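PDB 3KE6: protein Rv1364c/MT1410 from Mycobacterium tuberculosis, which is of unknown function but probably regulates a sigma factor by joining an RsbU-like PP2C-type phosphatase to an RsbW-like anti-sigma kinase. Local coordinates for residues E304-A309 against K320-A325; R369-A374 against T378-H383; V324-A329 against V334-I339; P261-T266 against R278-E283. One frame throughout, in Å; residues are numbered along the deposited sequence.

Interaction 1 of 4, residues E304-A309 against K320-A325; sequences EFVENA and KGIVVA
No hydrogen bond joins V306 and A309 to I322. The shortest polar bond within the two segments belongs to the helix itself, from N308 N to E304 O at 2.8 Å, and a second of the same kind, from A309 N to F305 O at 3.0 Å, continues the ladder. With these amides bonded inside the helix, what it offers strand 322-325 is carbon. I322 makes most of the contact. Its CG1 stands anti to its own carbonyl carbon (chi1 -54°) and the chain then runs on extended, so that the terminal CD1 reaches between two helical residues one turn apart: A309 CB lies 3.9 Å from I322 CD1, and V306 CG1 meets the same methyl at 4.1 Å. The side chains of V306 and I322 cross obliquely. The other branch of V306 serves a different neighbour, CG2 resting 4.2 Å from V324 CG2. I322 and V324 thus present one strand face to the helix, two residues apart.

This is the layered alpha/beta packing of a histidine kinase-like (GHKL) ATPase domain, in which helices lie over one face of a sheet. The axes of the two segments run nearly antiparallel (169°) and approach to 10.0 Å. E304 and N308 on this helix have the spacing of the N box, which in relatives serves the nucleotide site. V306 is also covered by A273, A274 and V277 of helix 273-288. At the start of the strand, G321 and I322 both face L267 across the sheet in a classic beta bulge.

Interaction 2 of 4, residues R369-A374 against T378-H383; sequences RIMHGA and TATLTH
The guanidinium of R369 has two threonine hydroxyls set obliquely to it, OG1 of T380 and OG1 of T382, and the arginine side chain leans across the neighbouring strand. R369 NH1 comes within 3.6 Å of T382 OG1. One water links the groups: it accepts a weak hydrogen bond from R369 NH1 and is hydrogen-bonded to both hydroxyls, at 3.2 Å from T380 OG1 and 3.1 Å from T382 OG1. The main polar partner of the arginine, however, is E367, which forms a salt bridge with NH1. T380 OG1 sits between its backbone N and carbonyl carbon (chi1 62°), which directs the hydroxyl toward R369 and leaves CG2 for M371. The methionine chain bends at chi2 and chi3, bringing CE to 3.7 Å from T380 CG2, with the two side chains at about a right angle.

Beneath these groups the backbones form an antiparallel beta hairpin. R369 and T380, like M371 and T378, are hydrogen-bonded pairs; T380 N reaches R369 O at 2.8 Å. Between them I370 and A379 form a non-hydrogen-bonded pair, whose side chains point to the other face, I370 CD1 lying 4.1 Å from A379 CB. On that face A379 and L381 pack against helix 292-312, while the far edge of strand 376-391 is bonded through A379 and L381 to strand 333-340.

Interaction 3 of 4, residues V324-A329 against V334-I339; sequences VAAALA and VRASVI
L328 and V334 meet through their first torsions: L328 CG stands anti to its backbone N (chi1 -178°), whereas the touching branch of V334, CG2, is anti to the carbonyl carbon. L328 CD1 therefore comes to V334 CG2 at 3.8 Å, the side chains at about a right angle. Farther along the same face A326 CB and A336 CB lie 3.9 Å apart, with V324 and V338 following in a looser contact.

The frame is an antiparallel hairpin, its axes at 175°. A325 with S337 and A327 with R335 are its hydrogen-bonded pairs, the latter closed by R335 N to A327 O at 3.0 Å. On the face of these four residues R335 bends at chi3 (-80°). A water in the plane of its guanidinium, at the edge, accepts from R335 NE at 2.9 Å, while NH2 forms a salt bridge with D331 in the turn.

The two faces thus have different chemistry. Small and branched apolar groups suit the side that I302 and F305 of helix 292-312 and V277 and W284 of helix 273-288 cover; on the other, R335 reaches a water and D331, and the water also donates to A327 O, a carbonyl already taken by R335 N-H, consistent with a solvent-facing surface.

Interaction 4 of 4, residues P261-T266 against R278-E283; sequences PPLHIT and RAQLRE. With SO4 (sulfate ion), chain C.
Apolar packing joins L263 of the strand to L281 of the helix, L263 CD2 lying 3.5 Å from L281 CD1 with the side chains at about a right angle. L263 CG is anti to its backbone N (chi1 -180°), which sends both methyls toward the helix, and CD1 approaches the amide oxygen of Q280.

A second kind of contact sets a polar group against hydrocarbon. Q280 is extended beyond CG and meets I265 from the opposite direction, so that its amide lies beside the isoleucine branches: Q280 OE1 is 3.6 Å from I265 CG1, and Q280 NE2 is 4.0 Å from I265 CG2. No hydrogen bond crosses from strand to helix here.

Hydrogen bonds to an anion belong to another side of the helix. R278 and R282, one turn apart, hold a sulfate probably derived from the crystallisation liquor. R278 NE donates to sulfate O2 at 2.7 Å; R282 uses NE for O1, at 2.6 Å, and NH1 for O4, at 3.2 Å. Both arginines meet the anion edge-on, near the guanidinium plane, and R278 NH2 has S303 OG as a further partner.

Within the fold, segment 278-283 of helix 273-288 runs nearly antiparallel to strand 263-266 (168°), and the helix leans on helix 292-312, with L281 on I302 and R278 on V299. The strand in turn is bonded to strand 322-328, L263 pairing with A326 and I265 with V324.

All four contacts belong to one sheet, in which strands 263-267, 322-328, 333-340, 376-391 and 367-373 follow one another, and to the two helices on one of its faces. Interactions 2 and 3 are hairpins held by backbone hydrogen bonds; interactions 1 and 4 are helix-on-strand packing without any. Interaction 1 is the fully buried one, interaction 2 lies at the surface, and the other two are intermediate. V324 serves both interaction 1 and interaction 3, and its N bonds to I265 O of interaction 4. F305 carries the inner layer onward, touching V338 of interaction 3 and A379 of interaction 2. Interactions 2 and 4 do not touch, their nearest atoms being about 7 Å apart.

Interaction 1 of 4, residues E304-A309 against K320-A325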
loop_
_atom_site.group_PDB
_atom_site.type_symbol
_atom_site.label_atom_id
_atom_site.label_comp_id
_atom_site.label_asym_id
_atom_site.label_seq_id
_atom_site.Cartn_x
_atom_site.Cartn_y
_atom_site.Cartn_z
ATOM N N GLU A 304 -11.622 -22.514 -10.731
ATOM C CA GLU A 304 -11.228 -23.574 -11.645
ATOM C C GLU A 304 -10.636 -24.767 -10.888
ATOM O O GLU A 304 -10.880 -25.933 -11.262
ATOM C CB GLU A 304 -10.301 -23.054 -12.754
ATOM C CG GLU A 304 -11.051 -22.386 -13.932
ATOM C CD GLU A 304 -12.062 -23.311 -14.641
ATOM O OE1 GLU A 304 -11.631 -24.161 -15.464
ATOM O OE2 GLU A 304 -13.296 -23.176 -14.404
ATOM N N PHE A 305 -9.917 -24.488 -9.804
ATOM C CA PHE A 305 -9.388 -25.550 -8.959
ATOM C C PHE A 305 -10.520 -26.368 -8.374
ATOM O O PHE A 305 -10.440 -27.583 -8.312
ATOM C CB PHE A 305 -8.584 -24.984 -7.792
ATOM C CG PHE A 305 -7.269 -24.362 -8.170
ATOM C CD1 PHE A 305 -6.648 -24.641 -9.360
ATOM C CD2 PHE A 305 -6.624 -23.498 -7.261
ATOM C CE1 PHE A 305 -5.418 -24.060 -9.665
ATOM C CE2 PHE A 305 -5.392 -22.906 -7.556
ATOM C CZ PHE A 305 -4.787 -23.188 -8.760
ATOM N N VAL A 306 -11.569 -25.697 -7.911
ATOM C CA VAL A 306 -12.695 -26.399 -7.320
ATOM C C VAL A 306 -13.386 -27.205 -8.388
ATOM O O VAL A 306 -13.633 -28.384 -8.170
ATOM C CB VAL A 306 -13.707 -25.466 -6.644
ATOM C CG1 VAL A 306 -14.954 -26.243 -6.221
ATOM C CG2 VAL A 306 -13.063 -24.739 -5.438
ATOM N N GLU A 307 -13.673 -26.590 -9.542
ATOM C CA GLU A 307 -14.343 -27.308 -10.648
ATOM C C GLU A 307 -13.525 -28.531 -11.111
ATOM O O GLU A 307 -14.089 -29.609 -11.334
ATOM C CB GLU A 307 -14.614 -26.400 -11.846
ATOM C CG GLU A 307 -15.528 -25.206 -11.580
ATOM C CD GLU A 307 -17.018 -25.463 -11.837
ATOM O OE1 GLU A 307 -17.485 -26.613 -11.683
ATOM O OE2 GLU A 307 -17.736 -24.482 -12.169
ATOM N N ASN A 308 -12.211 -28.360 -11.233
ATOM C CA ASN A 308 -11.333 -29.455 -11.596
ATOM C C ASN A 308 -11.350 -30.574 -10.551
ATOM O O ASN A 308 -11.314 -31.752 -10.888
ATOM C CB ASN A 308 -9.892 -28.948 -11.774
ATOM C CG ASN A 308 -9.701 -28.105 -13.053
ATOM O OD1 ASN A 308 -10.453 -28.231 -14.027
ATOM N ND2 ASN A 308 -8.677 -27.256 -13.048
ATOM N N ALA A 309 -11.407 -30.204 -9.284
ATOM C CA ALA A 309 -11.484 -31.166 -8.204
ATOM C C ALA A 309 -12.759 -31.987 -8.321
ATOM O O ALA A 309 -12.743 -33.197 -8.200
ATOM C CB ALA A 309 -11.445 -30.434 -6.861
ATOM N N LYS A 320 -17.622 -33.518 2.091
ATOM C CA LYS A 320 -16.480 -32.734 2.616
ATOM C C LYS A 320 -15.167 -33.010 1.879
ATOM O O LYS A 320 -14.087 -32.991 2.472
ATOM C CB LYS A 320 -16.284 -32.992 4.121
ATOM C CG LYS A 320 -17.536 -32.830 4.957
ATOM C CD LYS A 320 -18.087 -31.411 4.916
ATOM C CE LYS A 320 -19.424 -31.318 5.662
ATOM N NZ LYS A 320 -19.225 -31.160 7.144
ATOM N N GLY A 321 -15.268 -33.268 0.585
ATOM C CA GLY A 321 -14.132 -33.699 -0.189
ATOM C C GLY A 321 -13.266 -32.558 -0.662
ATOM O O GLY A 321 -12.233 -32.799 -1.246
ATOM N N ILE A 322 -13.687 -31.319 -0.417
ATOM C CA ILE A 322 -12.951 -30.160 -0.873
ATOM C C ILE A 322 -12.646 -29.170 0.252
ATOM O O ILE A 322 -13.556 -28.743 0.985
ATOM C CB ILE A 322 -13.701 -29.456 -1.993
ATOM C CG1 ILE A 322 -14.004 -30.478 -3.114
ATOM C CG2 ILE A 322 -12.859 -28.278 -2.526
ATOM C CD1 ILE A 322 -14.400 -29.878 -4.433
ATOM N N VAL A 323 -11.368 -28.805 0.389
ATOM C CA VAL A 323 -10.965 -27.874 1.421
ATOM C C VAL A 323 -10.340 -26.668 0.773
ATOM O O VAL A 323 -9.438 -26.796 -0.053
ATOM C CB VAL A 323 -9.979 -28.516 2.409
ATOM C CG1 VAL A 323 -9.760 -27.605 3.604
ATOM C CG2 VAL A 323 -10.493 -29.896 2.859
ATOM N N VAL A 324 -10.839 -25.489 1.116
ATOM C CA VAL A 324 -10.314 -24.256 0.544
ATOM C C VAL A 324 -9.888 -23.368 1.674
ATOM O O VAL A 324 -10.571 -23.252 2.679
ATOM C CB VAL A 324 -11.367 -23.484 -0.289
ATOM C CG1 VAL A 324 -10.728 -22.255 -0.901
ATOM C CG2 VAL A 324 -12.032 -24.368 -1.365
ATOM N N ALA A 325 -8.741 -22.748 1.503
ATOM C CA ALA A 325 -8.149 -21.900 2.523
ATOM C C ALA A 325 -7.541 -20.735 1.787
ATOM O O ALA A 325 -7.003 -20.905 0.692
ATOM C CB ALA A 325 -7.089 -22.664 3.288
#

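Interaction 2 of 4, residues R369-A374 against T378-H383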
loop_
_atom_site.group_PDB
_atom_site.type_symbol
_atom_site.label_atom_id
_atom_site.label_comp_id
_atom_site.label_asym_id
_atom_site.label_seq_id
_atom_site.Cartn_x
_atom_site.Cartn_y
_atom_site.Cartn_z
ATOM N N ARG A 369 0.722 -23.668 -8.187
ATOM C CA ARG A 369 1.369 -24.968 -8.056
ATOM C C ARG A 369 0.333 -26.059 -7.875
ATOM O O ARG A 369 -0.725 -25.809 -7.345
ATOM C CB ARG A 369 2.314 -24.934 -6.866
ATOM C CG ARG A 369 3.686 -24.495 -7.231
ATOM C CD ARG A 369 4.379 -23.829 -6.092
ATOM N NE ARG A 369 3.900 -22.458 -5.928
ATOM C CZ ARG A 369 4.613 -21.459 -5.396
ATOM N NH1 ARG A 369 4.069 -20.259 -5.309
ATOM N NH2 ARG A 369 5.868 -21.640 -4.960
ATOM N N ILE A 370 0.624 -27.253 -8.351
ATOM C CA ILE A 370 -0.249 -28.395 -8.159
ATOM C C ILE A 370 0.640 -29.503 -7.590
ATOM O O ILE A 370 1.759 -29.697 -8.061
ATOM C CB ILE A 370 -0.943 -28.875 -9.480
ATOM C CG1 ILE A 370 -2.115 -27.992 -9.942
ATOM C CG2 ILE A 370 -1.655 -30.180 -9.242
ATOM C CD1 ILE A 370 -1.953 -26.471 -9.893
ATOM N N MET A 371 0.149 -30.186 -6.556
ATOM C CA MET A 371 0.803 -31.362 -5.972
ATOM C C MET A 371 -0.182 -32.535 -5.963
ATOM O O MET A 371 -1.383 -32.349 -5.755
ATOM C CB MET A 371 1.230 -31.051 -4.544
ATOM C CG MET A 371 2.455 -30.182 -4.439
ATOM S SD MET A 371 2.392 -28.810 -3.262
ATOM C CE MET A 371 1.046 -27.848 -3.928
ATOM N N HIS A 372 0.325 -33.735 -6.184
ATOM C CA HIS A 372 -0.496 -34.937 -6.196
ATOM C C HIS A 372 0.112 -35.941 -5.225
ATOM O O HIS A 372 1.334 -36.044 -5.100
ATOM C CB HIS A 372 -0.534 -35.600 -7.593
ATOM C CG HIS A 372 -1.135 -34.754 -8.679
ATOM N ND1 HIS A 372 -2.458 -34.360 -8.678
ATOM C CD2 HIS A 372 -0.597 -34.260 -9.824
ATOM C CE1 HIS A 372 -2.703 -33.641 -9.763
ATOM N NE2 HIS A 372 -1.590 -33.562 -10.472
ATOM N N GLY A 373 -0.754 -36.699 -4.566
ATOM C CA GLY A 373 -0.360 -37.839 -3.742
ATOM C C GLY A 373 -1.451 -38.871 -3.884
ATOM O O GLY A 373 -2.441 -38.628 -4.572
ATOM N N ALA A 374 -1.274 -40.034 -3.270
ATOM C CA ALA A 374 -2.346 -41.030 -3.221
ATOM C C ALA A 374 -3.449 -40.386 -2.400
ATOM O O ALA A 374 -3.162 -39.675 -1.449
ATOM C CB ALA A 374 -1.870 -42.316 -2.560
ATOM N N THR A 378 -3.496 -31.163 -4.161
ATOM C CA THR A 378 -3.473 -29.769 -3.661
ATOM C C THR A 378 -3.081 -28.800 -4.784
ATOM O O THR A 378 -2.072 -28.978 -5.460
ATOM C CB THR A 378 -2.443 -29.607 -2.533
ATOM O OG1 THR A 378 -2.739 -30.521 -1.460
ATOM C CG2 THR A 378 -2.426 -28.196 -2.021
ATOM N N ALA A 379 -3.896 -27.777 -4.975
ATOM C CA ALA A 379 -3.627 -26.696 -5.936
ATOM C C ALA A 379 -3.454 -25.439 -5.125
ATOM O O ALA A 379 -4.274 -25.166 -4.285
ATOM C CB ALA A 379 -4.770 -26.535 -6.894
ATOM N N THR A 380 -2.374 -24.701 -5.342
ATOM C CA THR A 380 -2.116 -23.503 -4.547
ATOM C C THR A 380 -1.933 -22.294 -5.428
ATOM O O THR A 380 -1.604 -22.413 -6.607
ATOM C CB THR A 380 -0.836 -23.639 -3.737
ATOM O OG1 THR A 380 0.273 -23.788 -4.641
ATOM C CG2 THR A 380 -0.907 -24.854 -2.798
ATOM N N LEU A 381 -2.128 -21.125 -4.840
ATOM C CA LEU A 381 -1.774 -19.890 -5.516
ATOM C C LEU A 381 -1.233 -18.858 -4.576
ATOM O O LEU A 381 -1.576 -18.837 -3.410
ATOM C CB LEU A 381 -2.950 -19.339 -6.289
ATOM C CG LEU A 381 -4.198 -18.863 -5.577
ATOM C CD1 LEU A 381 -3.932 -17.564 -4.759
ATOM C CD2 LEU A 381 -5.283 -18.613 -6.633
ATOM N N THR A 382 -0.311 -18.055 -5.078
ATOM C CA THR A 382 0.161 -16.887 -4.363
ATOM C C THR A 382 -0.001 -15.722 -5.321
ATOM O O THR A 382 0.553 -15.750 -6.432
ATOM C CB THR A 382 1.610 -17.007 -3.993
ATOM O OG1 THR A 382 1.840 -18.257 -3.355
ATOM C CG2 THR A 382 2.001 -15.914 -3.074
ATOM N N HIS A 383 -0.771 -14.725 -4.899
ATOM C CA HIS A 383 -1.009 -13.518 -5.700
ATOM C C HIS A 383 -0.768 -12.246 -4.887
ATOM O O HIS A 383 -1.399 -12.049 -3.850
ATOM C CB HIS A 383 -2.444 -13.525 -6.178
ATOM C CG HIS A 383 -2.767 -12.424 -7.122
ATOM N ND1 HIS A 383 -2.512 -12.512 -8.466
ATOM C CD2 HIS A 383 -3.344 -11.220 -6.925
ATOM C CE1 HIS A 383 -2.916 -11.404 -9.061
ATOM N NE2 HIS A 383 -3.428 -10.607 -8.146
HETATM O O HOH W 1 1.610 -20.871 -4.968
#

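Interaction 3 of 4, residues V324-A329 against V334-I339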
loop_
_atom_site.group_PDB
_atom_site.type_symbol
_atom_site.label_atom_id
_atom_site.label_comp_id
_atom_site.label_asym_id
_atom_site.label_seq_id
_atom_site.Cartn_x
_atom_site.Cartn_y
_atom_site.Cartn_z
ATOM N N VAL A 324 -10.839 -25.489 1.116
ATOM C CA VAL A 324 -10.314 -24.256 0.544
ATOM C C VAL A 324 -9.888 -23.368 1.674
ATOM O O VAL A 324 -10.571 -23.252 2.679
ATOM C CB VAL A 324 -11.367 -23.484 -0.289
ATOM C CG1 VAL A 324 -10.728 -22.255 -0.901
ATOM C CG2 VAL A 324 -12.032 -24.368 -1.365
ATOM N N ALA A 325 -8.741 -22.748 1.503
ATOM C CA ALA A 325 -8.149 -21.900 2.523
ATOM C C ALA A 325 -7.541 -20.735 1.787
ATOM O O ALA A 325 -7.003 -20.905 0.692
ATOM C CB ALA A 325 -7.089 -22.664 3.288
ATOM N N ALA A 326 -7.666 -19.545 2.347
ATOM C CA ALA A 326 -7.049 -18.356 1.757
ATOM C C ALA A 326 -6.800 -17.358 2.877
ATOM O O ALA A 326 -7.656 -17.198 3.775
ATOM C CB ALA A 326 -7.947 -17.749 0.688
ATOM N N ALA A 327 -5.626 -16.722 2.845
ATOM C CA ALA A 327 -5.237 -15.761 3.859
ATOM C C ALA A 327 -4.327 -14.695 3.240
ATOM O O ALA A 327 -3.546 -14.999 2.297
ATOM C CB ALA A 327 -4.529 -16.469 4.975
ATOM N N LEU A 328 -4.446 -13.460 3.746
ATOM C CA LEU A 328 -3.550 -12.364 3.379
ATOM C C LEU A 328 -2.508 -12.199 4.479
ATOM O O LEU A 328 -2.851 -12.126 5.672
ATOM C CB LEU A 328 -4.303 -11.058 3.190
ATOM C CG LEU A 328 -3.476 -9.823 2.761
ATOM C CD1 LEU A 328 -3.058 -9.904 1.284
ATOM C CD2 LEU A 328 -4.262 -8.555 2.971
ATOM N N ALA A 329 -1.235 -12.189 4.072
ATOM C CA ALA A 329 -0.100 -12.012 4.975
ATOM C C ALA A 329 0.327 -10.568 4.929
ATOM O O ALA A 329 -0.054 -9.805 4.031
ATOM C CB ALA A 329 1.064 -12.891 4.560
ATOM N N VAL A 334 -1.771 -12.831 -1.093
ATOM C CA VAL A 334 -2.778 -13.804 -0.769
ATOM C C VAL A 334 -2.208 -15.157 -1.140
ATOM O O VAL A 334 -1.609 -15.311 -2.179
ATOM C CB VAL A 334 -4.055 -13.586 -1.572
ATOM C CG1 VAL A 334 -5.038 -14.760 -1.383
ATOM C CG2 VAL A 334 -4.702 -12.275 -1.163
ATOM N N ARG A 335 -2.382 -16.121 -0.254
ATOM C CA ARG A 335 -2.006 -17.503 -0.504
ATOM C C ARG A 335 -3.252 -18.356 -0.312
ATOM O O ARG A 335 -4.006 -18.172 0.646
ATOM C CB ARG A 335 -0.854 -17.912 0.417
ATOM C CG ARG A 335 0.479 -17.573 -0.218
ATOM C CD ARG A 335 1.672 -17.632 0.742
ATOM N NE ARG A 335 1.668 -16.398 1.481
ATOM C CZ ARG A 335 2.613 -15.469 1.470
ATOM N NH1 ARG A 335 3.770 -15.613 0.836
ATOM N NH2 ARG A 335 2.394 -14.395 2.188
ATOM N N ALA A 336 -3.511 -19.236 -1.265
ATOM C CA ALA A 336 -4.710 -20.029 -1.197
ATOM C C ALA A 336 -4.409 -21.448 -1.583
ATOM O O ALA A 336 -3.466 -21.702 -2.346
ATOM C CB ALA A 336 -5.776 -19.462 -2.122
ATOM N N SER A 337 -5.222 -22.371 -1.073
ATOM C CA SER A 337 -5.084 -23.755 -1.460
ATOM C C SER A 337 -6.422 -24.421 -1.569
ATOM O O SER A 337 -7.333 -24.150 -0.802
ATOM C CB SER A 337 -4.218 -24.542 -0.473
ATOM O OG SER A 337 -4.635 -24.353 0.861
ATOM N N VAL A 338 -6.504 -25.310 -2.544
ATOM C CA VAL A 338 -7.663 -26.097 -2.780
ATOM C C VAL A 338 -7.178 -27.526 -2.683
ATOM O O VAL A 338 -6.409 -27.970 -3.526
ATOM C CB VAL A 338 -8.244 -25.779 -4.148
ATOM C CG1 VAL A 338 -9.447 -26.686 -4.461
ATOM C CG2 VAL A 338 -8.612 -24.309 -4.192
ATOM N N ILE A 339 -7.589 -28.215 -1.617
ATOM C CA ILE A 339 -7.156 -29.590 -1.362
ATOM C C ILE A 339 -8.342 -30.510 -1.555
ATOM O O ILE A 339 -9.406 -30.270 -0.980
ATOM C CB ILE A 339 -6.620 -29.759 0.068
ATOM C CG1 ILE A 339 -5.455 -28.808 0.298
ATOM C CG2 ILE A 339 -6.221 -31.202 0.301
ATOM C CD1 ILE A 339 -4.795 -28.938 1.659
HETATM O O HOH W 2 -0.585 -15.645 3.182
#

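Interaction 4 of 4, residues P261-T266 against R278-E283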
loop_
_atom_site.group_PDB
_atom_site.type_symbol
_atom_site.label_atom_id
_atom_site.label_comp_id
_atom_site.label_asym_id
_atom_site.label_seq_id
_atom_site.Cartn_x
_atom_site.Cartn_y
_atom_site.Cartn_z
ATOM N N PRO A 261 -10.330 -12.021 9.339
ATOM C CA PRO A 261 -9.857 -13.381 9.548
ATOM C C PRO A 261 -9.633 -14.142 8.225
ATOM O O PRO A 261 -10.171 -13.750 7.189
ATOM C CB PRO A 261 -10.997 -14.014 10.346
ATOM C CG PRO A 261 -12.151 -13.193 10.051
ATOM C CD PRO A 261 -11.658 -11.821 9.930
ATOM N N PRO A 262 -8.834 -15.212 8.256
ATOM C CA PRO A 262 -8.639 -16.043 7.044
ATOM C C PRO A 262 -9.908 -16.768 6.568
ATOM O O PRO A 262 -10.810 -16.959 7.318
ATOM C CB PRO A 262 -7.586 -17.064 7.468
ATOM C CG PRO A 262 -7.005 -16.551 8.714
ATOM C CD PRO A 262 -8.031 -15.677 9.387
ATOM N N LEU A 263 -9.943 -17.164 5.318
ATOM C CA LEU A 263 -11.047 -17.884 4.770
ATOM C C LEU A 263 -10.765 -19.392 4.794
ATOM O O LEU A 263 -9.652 -19.851 4.413
ATOM C CB LEU A 263 -11.289 -17.440 3.330
ATOM C CG LEU A 263 -12.456 -18.127 2.619
ATOM C CD1 LEU A 263 -13.785 -17.777 3.323
ATOM C CD2 LEU A 263 -12.509 -17.717 1.202
ATOM N N HIS A 264 -11.777 -20.138 5.238
ATOM C CA HIS A 264 -11.735 -21.597 5.218
ATOM C C HIS A 264 -13.099 -22.174 4.949
ATOM O O HIS A 264 -14.042 -21.858 5.655
ATOM C CB HIS A 264 -11.308 -22.193 6.542
ATOM C CG HIS A 264 -11.841 -23.581 6.744
ATOM N ND1 HIS A 264 -11.130 -24.711 6.394
ATOM C CD2 HIS A 264 -13.036 -24.019 7.210
ATOM C CE1 HIS A 264 -11.852 -25.782 6.658
ATOM N NE2 HIS A 264 -13.012 -25.390 7.158
ATOM N N ILE A 265 -13.209 -23.042 3.952
ATOM C CA ILE A 265 -14.485 -23.660 3.603
ATOM C C ILE A 265 -14.224 -25.115 3.354
ATOM O O ILE A 265 -13.227 -25.448 2.707
ATOM C CB ILE A 265 -15.050 -23.126 2.272
ATOM C CG1 ILE A 265 -14.949 -21.616 2.170
ATOM C CG2 ILE A 265 -16.488 -23.566 2.091
ATOM C CD1 ILE A 265 -15.202 -21.108 0.748
ATOM N N THR A 266 -15.136 -25.961 3.807
ATOM C CA THR A 266 -15.073 -27.399 3.582
ATOM C C THR A 266 -16.395 -27.787 2.921
ATOM O O THR A 266 -17.443 -27.686 3.553
ATOM C CB THR A 266 -14.846 -28.151 4.938
ATOM O OG1 THR A 266 -13.590 -27.754 5.473
ATOM C CG2 THR A 266 -14.806 -29.653 4.790
ATOM N N ARG A 278 -16.808 -19.317 -4.965
ATOM C CA ARG A 278 -16.835 -17.967 -5.563
ATOM C C ARG A 278 -17.621 -16.977 -4.691
ATOM O O ARG A 278 -17.123 -15.898 -4.395
ATOM C CB ARG A 278 -17.449 -17.979 -6.974
ATOM C CG ARG A 278 -16.540 -18.548 -8.057
ATOM C CD ARG A 278 -17.014 -18.219 -9.497
ATOM N NE ARG A 278 -18.410 -18.542 -9.683
ATOM C CZ ARG A 278 -18.867 -19.692 -10.178
ATOM N NH1 ARG A 278 -20.171 -19.883 -10.294
ATOM N NH2 ARG A 278 -18.044 -20.653 -10.553
ATOM N N ALA A 279 -18.850 -17.299 -4.294
ATOM C CA ALA A 279 -19.617 -16.282 -3.530
ATOM C C ALA A 279 -18.807 -15.841 -2.310
ATOM O O ALA A 279 -18.533 -14.658 -2.115
ATOM C CB ALA A 279 -20.967 -16.769 -3.126
ATOM N N GLN A 280 -18.375 -16.814 -1.517
ATOM C CA GLN A 280 -17.658 -16.533 -0.286
ATOM C C GLN A 280 -16.325 -15.888 -0.513
ATOM O O GLN A 280 -15.940 -14.993 0.212
ATOM C CB GLN A 280 -17.469 -17.804 0.486
ATOM C CG GLN A 280 -18.717 -18.277 1.133
ATOM C CD GLN A 280 -18.435 -19.386 2.111
ATOM O OE1 GLN A 280 -17.582 -19.234 3.002
ATOM N NE2 GLN A 280 -19.139 -20.512 1.965
ATOM N N LEU A 281 -15.607 -16.342 -1.519
ATOM C CA LEU A 281 -14.350 -15.697 -1.885
ATOM C C LEU A 281 -14.504 -14.207 -2.256
ATOM O O LEU A 281 -13.655 -13.368 -1.903
ATOM C CB LEU A 281 -13.711 -16.460 -3.031
ATOM C CG LEU A 281 -12.198 -16.408 -3.222
ATOM C CD1 LEU A 281 -11.451 -16.503 -1.893
ATOM C CD2 LEU A 281 -11.846 -17.590 -4.163
ATOM N N ARG A 282 -15.585 -13.876 -2.955
ATOM C CA ARG A 282 -15.914 -12.494 -3.219
ATOM C C ARG A 282 -16.210 -11.711 -1.938
ATOM O O ARG A 282 -15.652 -10.632 -1.751
ATOM C CB ARG A 282 -17.091 -12.369 -4.198
ATOM C CG ARG A 282 -16.640 -12.251 -5.611
ATOM C CD ARG A 282 -17.682 -11.785 -6.599
ATOM N NE ARG A 282 -17.228 -12.340 -7.859
ATOM C CZ ARG A 282 -16.350 -11.782 -8.690
ATOM N NH1 ARG A 282 -15.995 -12.421 -9.792
ATOM N NH2 ARG A 282 -15.833 -10.603 -8.464
ATOM N N GLU A 283 -17.071 -12.222 -1.057
ATOM C CA GLU A 283 -17.293 -11.519 0.195
ATOM C C GLU A 283 -15.945 -11.206 0.820
ATOM O O GLU A 283 -15.618 -10.061 1.101
ATOM C CB GLU A 283 -18.063 -12.364 1.209
ATOM C CG GLU A 283 -19.505 -12.586 0.912
ATOM C CD GLU A 283 -20.291 -13.114 2.130
ATOM O OE1 GLU A 283 -19.794 -12.972 3.281
ATOM O OE2 GLU A 283 -21.423 -13.633 1.935
HETATM S S SO4 C . -19.074 -14.739 -10.218
HETATM O O1 SO4 C . -18.963 -13.961 -9.026
HETATM O O2 SO4 C . -19.520 -16.069 -9.876
HETATM O O3 SO4 C . -20.043 -14.109 -11.076
HETATM O O4 SO4 C . -17.815 -14.858 -10.899
#